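Local coordinates for purine nucleoside phosphorylase (Grouper iridovirus, PDB 3KHS), which probably catalyses the reversible phosphorolysis of purine nucleosides to free base and ribose 1-phosphate in purine salvage, at residues G124-V129 with A266-L271; K169-A174 with K273-K278; G25-S30 with V108-A113. All coordinates share one frame; numbering follows the deposited sequence.

In the fold
The three contacts illustrate how an alpha/beta core is built outward from its sheet. Contact 3 is the parallel strand pair near the centre of the chain, and it carries a phosphate at its Ser30 and Ala113 end, probably the phosphate site of the enzyme. Contacts 1 and 2 share helix 257-279, and their centres lie about 11 Å apart; Leu271 CD1 of contact 1 packs 3.8 Å from Ala174 CB of contact 2. The same helix reaches contact 3 twice, through Met268 SD, 4.0 Å from Thr111 CG2, and through Ile276 CD1, 4.0 Å from Ile26 CD1. Contact 3 is centred about 11 Å from contact 1 and about 15 Å from contact 2, the most peripheral of the three.

Contact 1 (G124-V129 with A266-L271)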
ATOM      1  N   GLY B 124     -10.113 -13.570  24.540  1.00 41.46           N
ATOM      2  CA  GLY B 124      -9.521 -14.658  25.295  1.00 34.17           C
ATOM      3  C   GLY B 124      -9.354 -15.888  24.441  1.00 31.10           C
ATOM      4  O   GLY B 124      -8.545 -16.767  24.778  1.00 32.71           O
ATOM      5  N   ASP B 125     -10.107 -15.952  23.339  1.00 28.32           N
ATOM      6  CA  ASP B 125     -10.037 -17.096  22.434  1.00 32.42           C
ATOM      7  C   ASP B 125      -8.697 -17.150  21.702  1.00 37.83           C
ATOM      8  O   ASP B 125      -7.925 -16.190  21.697  1.00 37.84           O
ATOM      9  CB  ASP B 125     -11.132 -17.037  21.370  1.00 25.64           C
ATOM     10  CG  ASP B 125     -12.518 -17.319  21.920  1.00 32.46           C
ATOM     11  OD1 ASP B 125     -12.649 -17.529  23.148  1.00 29.87           O
ATOM     12  OD2 ASP B 125     -13.476 -17.325  21.105  1.00 28.96           O
ATOM     13  N   PHE B 126      -8.443 -18.293  21.074  1.00 38.08           N
ATOM     14  CA  PHE B 126      -7.243 -18.509  20.284  1.00 34.64           C
ATOM     15  C   PHE B 126      -7.692 -18.755  18.852  1.00 34.38           C
ATOM     16  O   PHE B 126      -8.683 -19.439  18.622  1.00 36.80           O
ATOM     17  CB  PHE B 126      -6.501 -19.762  20.755  1.00 36.06           C
ATOM     18  CG  PHE B 126      -5.737 -19.598  22.048  1.00 32.22           C
ATOM     19  CD1 PHE B 126      -5.248 -20.716  22.716  1.00 33.91           C
ATOM     20  CD2 PHE B 126      -5.486 -18.354  22.580  1.00 33.82           C
ATOM     21  CE1 PHE B 126      -4.522 -20.587  23.893  1.00 33.62           C
ATOM     22  CE2 PHE B 126      -4.754 -18.222  23.765  1.00 37.70           C
ATOM     23  CZ  PHE B 126      -4.275 -19.343  24.416  1.00 34.56           C
ATOM     24  N   MET B 127      -6.979 -18.198  17.885  1.00 39.13           N
ATOM     25  CA  MET B 127      -7.313 -18.463  16.494  1.00 34.65           C
ATOM     26  C   MET B 127      -6.070 -19.000  15.821  1.00 35.14           C
ATOM     27  O   MET B 127      -5.101 -18.274  15.613  1.00 33.53           O
ATOM     28  CB  MET B 127      -7.771 -17.223  15.721  1.00 30.10           C
ATOM     29  CG  MET B 127      -8.114 -17.605  14.284  1.00 30.53           C
ATOM     30  SD  MET B 127      -8.318 -16.303  13.109  1.00 29.11           S
ATOM     31  CE  MET B 127      -6.628 -16.053  12.597  1.00 32.62           C
ATOM     32  N   VAL B 128      -6.103 -20.285  15.509  1.00 35.88           N
ATOM     33  CA  VAL B 128      -5.013 -20.935  14.823  1.00 33.15           C
ATOM     34  C   VAL B 128      -5.131 -20.395  13.402  1.00 38.13           C
ATOM     35  O   VAL B 128      -6.236 -20.369  12.841  1.00 39.31           O
ATOM     36  CB  VAL B 128      -5.216 -22.470  14.861  1.00 37.11           C
ATOM     37  CG1 VAL B 128      -4.383 -23.134  13.807  1.00 24.70           C
ATOM     38  CG2 VAL B 128      -4.860 -22.998  16.243  1.00 30.12           C
ATOM     39  N   VAL B 129      -4.011 -19.974  12.816  1.00 34.24           N
ATOM     40  CA  VAL B 129      -4.049 -19.386  11.483  1.00 30.14           C
ATOM     41  C   VAL B 129      -3.966 -20.360  10.331  1.00 34.54           C
ATOM     42  O   VAL B 129      -3.006 -21.114  10.212  1.00 35.34           O
ATOM     43  CB  VAL B 129      -2.933 -18.311  11.309  1.00 25.55           C
ATOM     44  CG1 VAL B 129      -3.058 -17.647   9.955  1.00 20.67           C
ATOM     45  CG2 VAL B 129      -3.044 -17.286  12.407  1.00 14.65           C
ATOM     46  N   ALA B 266      -0.683 -18.058  30.180  1.00 50.65           N
ATOM     47  CA  ALA B 266      -0.551 -19.413  30.661  1.00 48.48           C
ATOM     48  C   ALA B 266      -1.135 -20.404  29.651  1.00 48.63           C
ATOM     49  O   ALA B 266      -0.471 -21.386  29.309  1.00 53.46           O
ATOM     50  CB  ALA B 266      -1.222 -19.548  32.000  1.00 44.60           C
ATOM     51  N   ARG B 267      -2.352 -20.143  29.162  1.00 46.29           N
ATOM     52  CA  ARG B 267      -3.003 -21.022  28.187  1.00 44.60           C
ATOM     53  C   ARG B 267      -2.155 -21.177  26.923  1.00 46.55           C
ATOM     54  O   ARG B 267      -1.952 -22.287  26.429  1.00 46.18           O
ATOM     55  CB  ARG B 267      -4.382 -20.474  27.771  1.00 43.43           C
ATOM     56  CG  ARG B 267      -5.382 -20.161  28.904  1.00 45.60           C
ATOM     57  CD  ARG B 267      -6.754 -19.757  28.353  1.00 41.33           C
ATOM     58  NE  ARG B 267      -7.590 -20.937  28.136  1.00 62.48           N
ATOM     59  CZ  ARG B 267      -8.887 -20.922  27.819  1.00 68.37           C
ATOM     60  NH1 ARG B 267      -9.543 -19.768  27.669  1.00 72.07           N
ATOM     61  NH2 ARG B 267      -9.538 -22.072  27.657  1.00 69.38           N
ATOM     62  N   MET B 268      -1.678 -20.051  26.402  1.00 42.67           N
ATOM     63  CA  MET B 268      -0.876 -20.046  25.188  1.00 41.74           C
ATOM     64  C   MET B 268       0.421 -20.812  25.399  1.00 38.65           C
ATOM     65  O   MET B 268       0.844 -21.557  24.527  1.00 39.85           O
ATOM     66  CB  MET B 268      -0.575 -18.605  24.761  1.00 39.00           C
ATOM     67  CG  MET B 268       0.127 -18.490  23.408  1.00 34.99           C
ATOM     68  SD  MET B 268      -0.802 -19.099  21.979  1.00 39.10           S
ATOM     69  CE  MET B 268      -1.880 -17.607  21.611  1.00 32.12           C
ATOM     70  N   THR B 269       1.047 -20.625  26.557  1.00 38.89           N
ATOM     71  CA  THR B 269       2.281 -21.327  26.878  1.00 37.42           C
ATOM     72  C   THR B 269       2.058 -22.832  26.888  1.00 43.51           C
ATOM     73  O   THR B 269       2.867 -23.585  26.345  1.00 46.02           O
ATOM     74  CB  THR B 269       2.819 -20.931  28.254  1.00 42.57           C
ATOM     75  OG1 THR B 269       3.112 -19.526  28.276  1.00 38.49           O
ATOM     76  CG2 THR B 269       4.093 -21.724  28.566  1.00 36.47           C
ATOM     77  N   ALA B 270       0.965 -23.270  27.517  1.00 42.92           N
ATOM     78  CA  ALA B 270       0.631 -24.685  27.573  1.00 40.13           C
ATOM     79  C   ALA B 270       0.422 -25.234  26.168  1.00 42.51           C
ATOM     80  O   ALA B 270       0.954 -26.292  25.813  1.00 48.48           O
ATOM     81  CB  ALA B 270      -0.622 -24.885  28.400  1.00 42.67           C
ATOM     82  N   LEU B 271      -0.359 -24.514  25.368  1.00 40.68           N
ATOM     83  CA  LEU B 271      -0.644 -24.927  23.990  1.00 40.46           C
ATOM     84  C   LEU B 271       0.632 -25.110  23.170  1.00 39.98           C
ATOM     85  O   LEU B 271       0.805 -26.119  22.496  1.00 41.96           O
ATOM     86  CB  LEU B 271      -1.556 -23.896  23.299  1.00 37.34           C
ATOM     87  CG  LEU B 271      -1.907 -24.083  21.802  1.00 43.10           C
ATOM     88  CD1 LEU B 271      -2.565 -25.407  21.578  1.00 42.84           C
ATOM     89  CD2 LEU B 271      -2.852 -22.992  21.324  1.00 40.55           C
TER
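Phe126 and Met268 bring their CA atoms to 8.2 Å, where the short strand 126-129 passes the helical segment 266-271 with 11.4 Å between axes and chain directions 36° apart. Much of that gap is bridged by a single ring. Phe126 points toward the helix, with CG anti to its carbonyl carbon, and the leading end of the ring presses on the helix backbone: Phe126 CZ stands 3.3 Å from Met268 N and 3.5 Å from Arg267 CB. The carbonyl carbon of Arg267 lies in the ring plane, at the edge.

Met268 takes one face. Its chain is bent at chi2 (63°) and again at chi3, and the thioether comes to lie over the ring, giving both a CH-pi contact, with CE 4.0 Å from the Phe126 centroid, and a Met-aromatic contact, with SD 4.4 Å from that centroid and 15° off the ring normal. Leu271 and Phe126 lie alongside one another with their side chains running opposite ways, and Leu271 CD2 meets Phe126 CD1 at 3.6 Å from an oblique approach.

At the more open margin the arginine chain extends toward the start of the other segment, its NH1 near Gly124 O but not hydrogen-bonded to it. The nearby Asp125 carboxylate does not pair with Arg267; its OD2 is hydrogen-bonded to Arg122 N and His185 NE2.

Phe126 and Met268 both also touch Leu237 of strand 231-241, so the cluster spans two neighbouring strands. This is the helix-on-sheet packing of an alpha/beta fold, here laying helix 257-279 against the mixed sheet of the phosphorylase.

Contact 2 (K169-A174 with K273-K278)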
ATOM      1  N   LYS B 169      -3.175 -29.199  12.566  1.00 43.21           N
ATOM      2  CA  LYS B 169      -3.854 -30.332  13.197  1.00 42.16           C
ATOM      3  C   LYS B 169      -3.310 -30.533  14.584  1.00 40.25           C
ATOM      4  O   LYS B 169      -4.062 -30.715  15.526  1.00 47.92           O
ATOM      5  CB  LYS B 169      -3.678 -31.621  12.379  1.00 41.66           C
ATOM      6  CG  LYS B 169      -4.447 -31.594  11.062  1.00 49.27           C
ATOM      7  CD  LYS B 169      -4.269 -32.857  10.276  1.00 56.97           C
ATOM      8  CE  LYS B 169      -4.945 -32.754   8.921  1.00 59.15           C
ATOM      9  NZ  LYS B 169      -4.355 -33.770   7.978  1.00 65.84           N
ATOM     10  N   TYR B 170      -1.997 -30.492  14.725  1.00 41.59           N
ATOM     11  CA  TYR B 170      -1.409 -30.657  16.047  1.00 44.65           C
ATOM     12  C   TYR B 170      -1.928 -29.581  16.996  1.00 41.49           C
ATOM     13  O   TYR B 170      -2.251 -29.859  18.148  1.00 41.70           O
ATOM     14  CB  TYR B 170       0.122 -30.566  15.980  1.00 49.75           C
ATOM     15  CG  TYR B 170       0.803 -31.660  15.186  1.00 52.51           C
ATOM     16  CD1 TYR B 170       0.240 -32.935  15.089  1.00 54.41           C
ATOM     17  CD2 TYR B 170       2.057 -31.447  14.610  1.00 56.27           C
ATOM     18  CE1 TYR B 170       0.905 -33.973  14.445  1.00 57.92           C
ATOM     19  CE2 TYR B 170       2.738 -32.480  13.964  1.00 60.36           C
ATOM     20  CZ  TYR B 170       2.157 -33.745  13.886  1.00 62.68           C
ATOM     21  OH  TYR B 170       2.827 -34.789  13.270  1.00 63.23           O
ATOM     22  N   ALA B 171      -2.007 -28.344  16.510  1.00 39.79           N
ATOM     23  CA  ALA B 171      -2.466 -27.259  17.359  1.00 40.35           C
ATOM     24  C   ALA B 171      -3.921 -27.423  17.792  1.00 40.32           C
ATOM     25  O   ALA B 171      -4.231 -27.256  18.969  1.00 42.61           O
ATOM     26  CB  ALA B 171      -2.261 -25.922  16.665  1.00 40.58           C
ATOM     27  N   ILE B 172      -4.801 -27.744  16.846  1.00 41.11           N
ATOM     28  CA  ILE B 172      -6.219 -27.952  17.131  1.00 45.02           C
ATOM     29  C   ILE B 172      -6.421 -29.062  18.162  1.00 46.15           C
ATOM     30  O   ILE B 172      -7.169 -28.910  19.121  1.00 49.84           O
ATOM     31  CB  ILE B 172      -6.963 -28.355  15.866  1.00 42.23           C
ATOM     32  CG1 ILE B 172      -6.837 -27.244  14.825  1.00 42.26           C
ATOM     33  CG2 ILE B 172      -8.406 -28.676  16.200  1.00 41.45           C
ATOM     34  CD1 ILE B 172      -7.429 -25.942  15.274  1.00 36.90           C
ATOM     35  N   SER B 173      -5.738 -30.178  17.936  1.00 47.34           N
ATOM     36  CA  SER B 173      -5.795 -31.345  18.796  1.00 49.46           C
ATOM     37  C   SER B 173      -5.207 -31.047  20.182  1.00 49.57           C
ATOM     38  O   SER B 173      -5.705 -31.510  21.220  1.00 52.23           O
ATOM     39  CB  SER B 173      -5.020 -32.476  18.105  1.00 47.25           C
ATOM     40  OG  SER B 173      -4.597 -33.449  19.042  1.00 59.57           O
ATOM     41  N   ALA B 174      -4.139 -30.268  20.199  1.00 46.31           N
ATOM     42  CA  ALA B 174      -3.513 -29.919  21.462  1.00 44.04           C
ATOM     43  C   ALA B 174      -4.463 -29.065  22.282  1.00 40.98           C
ATOM     44  O   ALA B 174      -4.485 -29.142  23.509  1.00 40.20           O
ATOM     45  CB  ALA B 174      -2.219 -29.165  21.205  1.00 37.66           C
ATOM     46  N   LYS B 273       3.698 -25.615  24.238  1.00 43.36           N
ATOM     47  CA  LYS B 273       4.484 -26.725  24.764  1.00 45.10           C
ATOM     48  C   LYS B 273       3.949 -28.061  24.271  1.00 46.52           C
ATOM     49  O   LYS B 273       4.715 -28.892  23.760  1.00 47.80           O
ATOM     50  CB  LYS B 273       4.510 -26.697  26.292  1.00 42.48           C
ATOM     51  CG  LYS B 273       5.201 -25.464  26.842  1.00 45.47           C
ATOM     52  CD  LYS B 273       5.323 -25.457  28.369  1.00 46.48           C
ATOM     53  CE  LYS B 273       6.084 -26.676  28.889  1.00 53.21           C
ATOM     54  NZ  LYS B 273       6.306 -26.603  30.369  1.00 51.26           N
ATOM     55  N   LEU B 274       2.638 -28.259  24.390  1.00 45.78           N
ATOM     56  CA  LEU B 274       2.038 -29.513  23.945  1.00 47.16           C
ATOM     57  C   LEU B 274       2.263 -29.697  22.452  1.00 46.67           C
ATOM     58  O   LEU B 274       2.469 -30.815  21.985  1.00 46.95           O
ATOM     59  CB  LEU B 274       0.532 -29.548  24.242  1.00 48.13           C
ATOM     60  CG  LEU B 274      -0.077 -30.879  24.730  1.00 51.59           C
ATOM     61  CD1 LEU B 274      -1.585 -30.792  24.556  1.00 44.54           C
ATOM     62  CD2 LEU B 274       0.482 -32.096  23.955  1.00 38.82           C
ATOM     63  N   VAL B 275       2.225 -28.598  21.708  1.00 47.63           N
ATOM     64  CA  VAL B 275       2.413 -28.645  20.256  1.00 49.58           C
ATOM     65  C   VAL B 275       3.846 -29.074  19.931  1.00 49.63           C
ATOM     66  O   VAL B 275       4.097 -29.829  18.990  1.00 46.29           O
ATOM     67  CB  VAL B 275       2.120 -27.249  19.611  1.00 44.97           C
ATOM     68  CG1 VAL B 275       2.602 -27.209  18.186  1.00 42.29           C
ATOM     69  CG2 VAL B 275       0.631 -26.971  19.642  1.00 39.47           C
ATOM     70  N   ILE B 276       4.783 -28.583  20.727  1.00 49.37           N
ATOM     71  CA  ILE B 276       6.176 -28.906  20.523  1.00 50.54           C
ATOM     72  C   ILE B 276       6.381 -30.385  20.844  1.00 55.06           C
ATOM     73  O   ILE B 276       7.196 -31.058  20.211  1.00 54.19           O
ATOM     74  CB  ILE B 276       7.076 -28.002  21.405  1.00 46.69           C
ATOM     75  CG1 ILE B 276       7.067 -26.578  20.830  1.00 43.93           C
ATOM     76  CG2 ILE B 276       8.489 -28.573  21.498  1.00 42.09           C
ATOM     77  CD1 ILE B 276       7.890 -25.558  21.616  1.00 37.31           C
ATOM     78  N   GLU B 277       5.633 -30.903  21.811  1.00 54.61           N
ATOM     79  CA  GLU B 277       5.767 -32.314  22.143  1.00 55.94           C
ATOM     80  C   GLU B 277       5.340 -33.167  20.948  1.00 55.09           C
ATOM     81  O   GLU B 277       6.053 -34.081  20.561  1.00 58.97           O
ATOM     82  CB  GLU B 277       4.927 -32.676  23.362  1.00 57.93           C
ATOM     83  CG  GLU B 277       5.270 -34.031  23.948  1.00 59.11           C
ATOM     84  CD  GLU B 277       4.373 -34.390  25.114  1.00 63.20           C
ATOM     85  OE1 GLU B 277       4.125 -33.506  25.971  1.00 57.16           O
ATOM     86  OE2 GLU B 277       3.924 -35.560  25.178  1.00 67.18           O
ATOM     87  N   LYS B 278       4.184 -32.865  20.357  1.00 53.86           N
ATOM     88  CA  LYS B 278       3.689 -33.607  19.189  1.00 52.56           C
ATOM     89  C   LYS B 278       4.637 -33.493  17.993  1.00 56.18           C
ATOM     90  O   LYS B 278       4.684 -34.385  17.141  1.00 58.78           O
ATOM     91  CB  LYS B 278       2.300 -33.098  18.768  1.00 44.67           C
ATOM     92  CG  LYS B 278       1.229 -33.324  19.813  1.00 43.55           C
ATOM     93  CD  LYS B 278      -0.029 -32.532  19.531  1.00 39.26           C
ATOM     94  CE  LYS B 278      -1.161 -32.991  20.423  1.00 40.84           C
ATOM     95  NZ  LYS B 278      -1.553 -34.416  20.100  1.00 41.93           N
TER
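Lys278 and Tyr170 pass alongside each other, their side chains pointing opposite ways, where helical segments 169-174 and 273-278 cross at 129°, their axes 9.1 Å apart. The lysine can be followed outward as it runs over the partner helix. Its CB sits over one face of the Tyr170 ring, offset toward the rim, and lies 4.1 Å from Tyr170 CG. Farther out, Lys278 CD passes 3.7 Å from Tyr170 O, a carbonyl already used in the helix by Ala174 N. Lys278 CE then lies 4.0 Å from Ala174 CA and also approaches Ser173 OG. A bend at chi4 (-65°) sets NZ at 3.4 Å from Ser173 OG, where it donates a weak hydrogen bond.

That serine hydroxyl has a stronger partner in Arg176 NH2 on its own helix, and the lysine ammonium also makes a long, weak ion pair with Glu177. The phenol of Tyr170 is hydrogen-bonded to Glu282, beyond helix 257-279.

On the sheet side of the lysine, small residues let the helices approach: Val275 CG2 lies 3.9 Å from both Ala171 CA and Ala174 CB. Ala171 and Val275 both continue onto Leu233 of strand 231-241. Leu274 flanks the lysine on the outer side, its CD1 3.5 Å from Ala174 O.

The chemistry is therefore graded: Val275 on alanines toward the sheet, then Leu274 and the lysine methylenes farther out, while the lysine's bond to Ser173 is weak. Adhesion here probably owes more to apolar burial than to the polar link at the lysine tip.

Contact 3 (G25-S30 with V108-A113); sequences GIVCGS and VVLTNA. With PO4 (phosphate ion), chain G.
Gly25 and Val108 open a run of parallel pairs continued by Ile26 with Val109 and Val27 with Leu110. In the backbone ladder, Val109 N donates to Gly25 O at 2.7 Å, Val27 N donates to Val109 O at 3.0 Å, and Thr111 N donates to Val27 O.

A side chain reinforces the last rung. Thr111 OG1, placed between its own backbone N and carbonyl carbon (chi1 63°), also donates to Val27 O at 3.0 Å, in the carbonyl plane on a lone pair, so both donors of Thr111 grip that oxygen. The hydroxyl then carries the link onward, accepting from Gly29 N at 2.8 Å.

Apolar packing is concentrated on the face bearing Val27 and Leu110, whose side chains lie side by side with Val27 CG2 3.4 Å from Leu110 CD1.

The phosphate adds a further set of hydrogen bonds. Its O1 accepts from Ser30 N at 2.8 Å and Ala113 N at 2.9 Å, while Ser30 OG bonds O4 at 2.7 Å; Arg81, His83 and Ser217 also bond to it. Although probably taken from the crystallisation liquor, the ion sits among donors from both segments, consistent with the phosphate-binding site that phosphorolysis requires.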
ATOM      1  N   GLY B  25      11.795 -22.841  16.124  1.00 35.43           N
ATOM      2  CA  GLY B  25      11.808 -21.442  16.523  1.00 35.79           C
ATOM      3  C   GLY B  25      10.466 -20.945  17.045  1.00 34.47           C
ATOM      4  O   GLY B  25       9.405 -21.417  16.643  1.00 35.99           O
ATOM      5  N   ILE B  26      10.504 -19.978  17.947  1.00 36.22           N
ATOM      6  CA  ILE B  26       9.280 -19.423  18.511  1.00 39.57           C
ATOM      7  C   ILE B  26       9.367 -17.896  18.498  1.00 40.84           C
ATOM      8  O   ILE B  26      10.405 -17.337  18.836  1.00 41.35           O
ATOM      9  CB  ILE B  26       9.061 -19.841  20.000  1.00 41.12           C
ATOM     10  CG1 ILE B  26       9.206 -21.352  20.167  1.00 41.95           C
ATOM     11  CG2 ILE B  26       7.669 -19.368  20.484  1.00 27.12           C
ATOM     12  CD1 ILE B  26       9.271 -21.786  21.616  1.00 38.70           C
ATOM     13  N   VAL B  27       8.273 -17.237  18.112  1.00 41.92           N
ATOM     14  CA  VAL B  27       8.202 -15.774  18.095  1.00 36.15           C
ATOM     15  C   VAL B  27       7.067 -15.434  19.054  1.00 38.33           C
ATOM     16  O   VAL B  27       5.925 -15.827  18.809  1.00 40.71           O
ATOM     17  CB  VAL B  27       7.803 -15.220  16.700  1.00 32.61           C
ATOM     18  CG1 VAL B  27       7.906 -13.680  16.689  1.00 31.85           C
ATOM     19  CG2 VAL B  27       8.676 -15.799  15.632  1.00 22.68           C
ATOM     20  N   CYS B  28       7.366 -14.726  20.141  1.00 34.65           N
ATOM     21  CA  CYS B  28       6.330 -14.339  21.093  1.00 31.44           C
ATOM     22  C   CYS B  28       5.693 -12.999  20.735  1.00 39.67           C
ATOM     23  O   CYS B  28       6.378 -11.971  20.614  1.00 36.30           O
ATOM     24  CB  CYS B  28       6.901 -14.219  22.503  1.00 31.67           C
ATOM     25  SG  CYS B  28       7.668 -15.716  23.066  1.00 34.92           S
ATOM     26  N   GLY B  29       4.373 -13.006  20.594  1.00 39.61           N
ATOM     27  CA  GLY B  29       3.673 -11.783  20.272  1.00 42.10           C
ATOM     28  C   GLY B  29       3.479 -10.894  21.477  1.00 41.37           C
ATOM     29  O   GLY B  29       4.133 -11.088  22.508  1.00 41.96           O
ATOM     30  N   SER B  30       2.569  -9.927  21.359  1.00 38.23           N
ATOM     31  CA  SER B  30       2.322  -9.006  22.467  1.00 44.43           C
ATOM     32  C   SER B  30       1.767  -9.654  23.736  1.00 44.33           C
ATOM     33  O   SER B  30       0.725 -10.305  23.699  1.00 41.88           O
ATOM     34  CB  SER B  30       1.389  -7.883  22.021  1.00 44.69           C
ATOM     35  OG  SER B  30       2.023  -7.106  21.038  1.00 34.96           O
ATOM     36  N   VAL B 108       8.779 -23.015  12.637  1.00 34.65           N
ATOM     37  CA  VAL B 108       8.627 -21.782  13.399  1.00 34.24           C
ATOM     38  C   VAL B 108       7.188 -21.655  13.932  1.00 33.78           C
ATOM     39  O   VAL B 108       6.219 -21.806  13.185  1.00 32.34           O
ATOM     40  CB  VAL B 108       8.975 -20.552  12.540  1.00 36.13           C
ATOM     41  CG1 VAL B 108       8.673 -19.254  13.312  1.00 31.08           C
ATOM     42  CG2 VAL B 108      10.448 -20.598  12.128  1.00 36.67           C
ATOM     43  N   VAL B 109       7.057 -21.407  15.233  1.00 36.46           N
ATOM     44  CA  VAL B 109       5.743 -21.251  15.866  1.00 30.47           C
ATOM     45  C   VAL B 109       5.616 -19.764  16.248  1.00 34.44           C
ATOM     46  O   VAL B 109       6.350 -19.272  17.121  1.00 35.10           O
ATOM     47  CB  VAL B 109       5.621 -22.095  17.163  1.00 31.91           C
ATOM     48  CG1 VAL B 109       4.223 -21.903  17.779  1.00 32.49           C
ATOM     49  CG2 VAL B 109       5.868 -23.593  16.884  1.00 27.09           C
ATOM     50  N   LEU B 110       4.687 -19.065  15.598  1.00 29.53           N
ATOM     51  CA  LEU B 110       4.454 -17.638  15.835  1.00 31.28           C
ATOM     52  C   LEU B 110       3.175 -17.399  16.635  1.00 29.52           C
ATOM     53  O   LEU B 110       2.189 -18.106  16.474  1.00 34.75           O
ATOM     54  CB  LEU B 110       4.279 -16.883  14.510  1.00 31.39           C
ATOM     55  CG  LEU B 110       5.103 -16.922  13.205  1.00 36.41           C
ATOM     56  CD1 LEU B 110       6.274 -16.006  13.283  1.00 29.30           C
ATOM     57  CD2 LEU B 110       5.503 -18.336  12.871  1.00 31.61           C
ATOM     58  N   THR B 111       3.194 -16.390  17.487  1.00 31.11           N
ATOM     59  CA  THR B 111       2.027 -16.019  18.264  1.00 32.18           C
ATOM     60  C   THR B 111       1.862 -14.504  18.129  1.00 34.76           C
ATOM     61  O   THR B 111       2.833 -13.793  17.813  1.00 36.53           O
ATOM     62  CB  THR B 111       2.203 -16.346  19.751  1.00 32.08           C
ATOM     63  OG1 THR B 111       3.292 -15.580  20.284  1.00 29.14           O
ATOM     64  CG2 THR B 111       2.440 -17.834  19.947  1.00 32.79           C
ATOM     65  N   ASN B 112       0.639 -14.018  18.338  1.00 32.01           N
ATOM     66  CA  ASN B 112       0.377 -12.582  18.291  1.00 31.03           C
ATOM     67  C   ASN B 112      -0.941 -12.315  18.982  1.00 34.28           C
ATOM     68  O   ASN B 112      -1.692 -13.241  19.292  1.00 36.88           O
ATOM     69  CB  ASN B 112       0.322 -12.067  16.855  1.00 29.60           C
ATOM     70  CG  ASN B 112      -0.838 -12.644  16.051  1.00 28.56           C
ATOM     71  OD1 ASN B 112      -1.981 -12.652  16.504  1.00 37.02           O
ATOM     72  ND2 ASN B 112      -0.554 -13.093  14.836  1.00 26.79           N
ATOM     73  N   ALA B 113      -1.197 -11.045  19.248  1.00 32.93           N
ATOM     74  CA  ALA B 113      -2.437 -10.606  19.864  1.00 32.06           C
ATOM     75  C   ALA B 113      -3.150  -9.939  18.689  1.00 35.51           C
ATOM     76  O   ALA B 113      -2.530  -9.168  17.949  1.00 31.63           O
ATOM     77  CB  ALA B 113      -2.152  -9.589  20.967  1.00 28.03           C
TER
HETATM   78  P   PO4 G 291       1.727  -8.579  17.915  1.00 37.50           P
HETATM   79  O1  PO4 G 291       1.380  -9.678  18.855  1.00 37.10           O
HETATM   80  O2  PO4 G 291       3.208  -8.556  17.691  1.00 35.50           O
HETATM   81  O3  PO4 G 291       1.048  -8.795  16.604  1.00 36.46           O
HETATM   82  O4  PO4 G 291       1.286  -7.282  18.496  1.00 39.15           O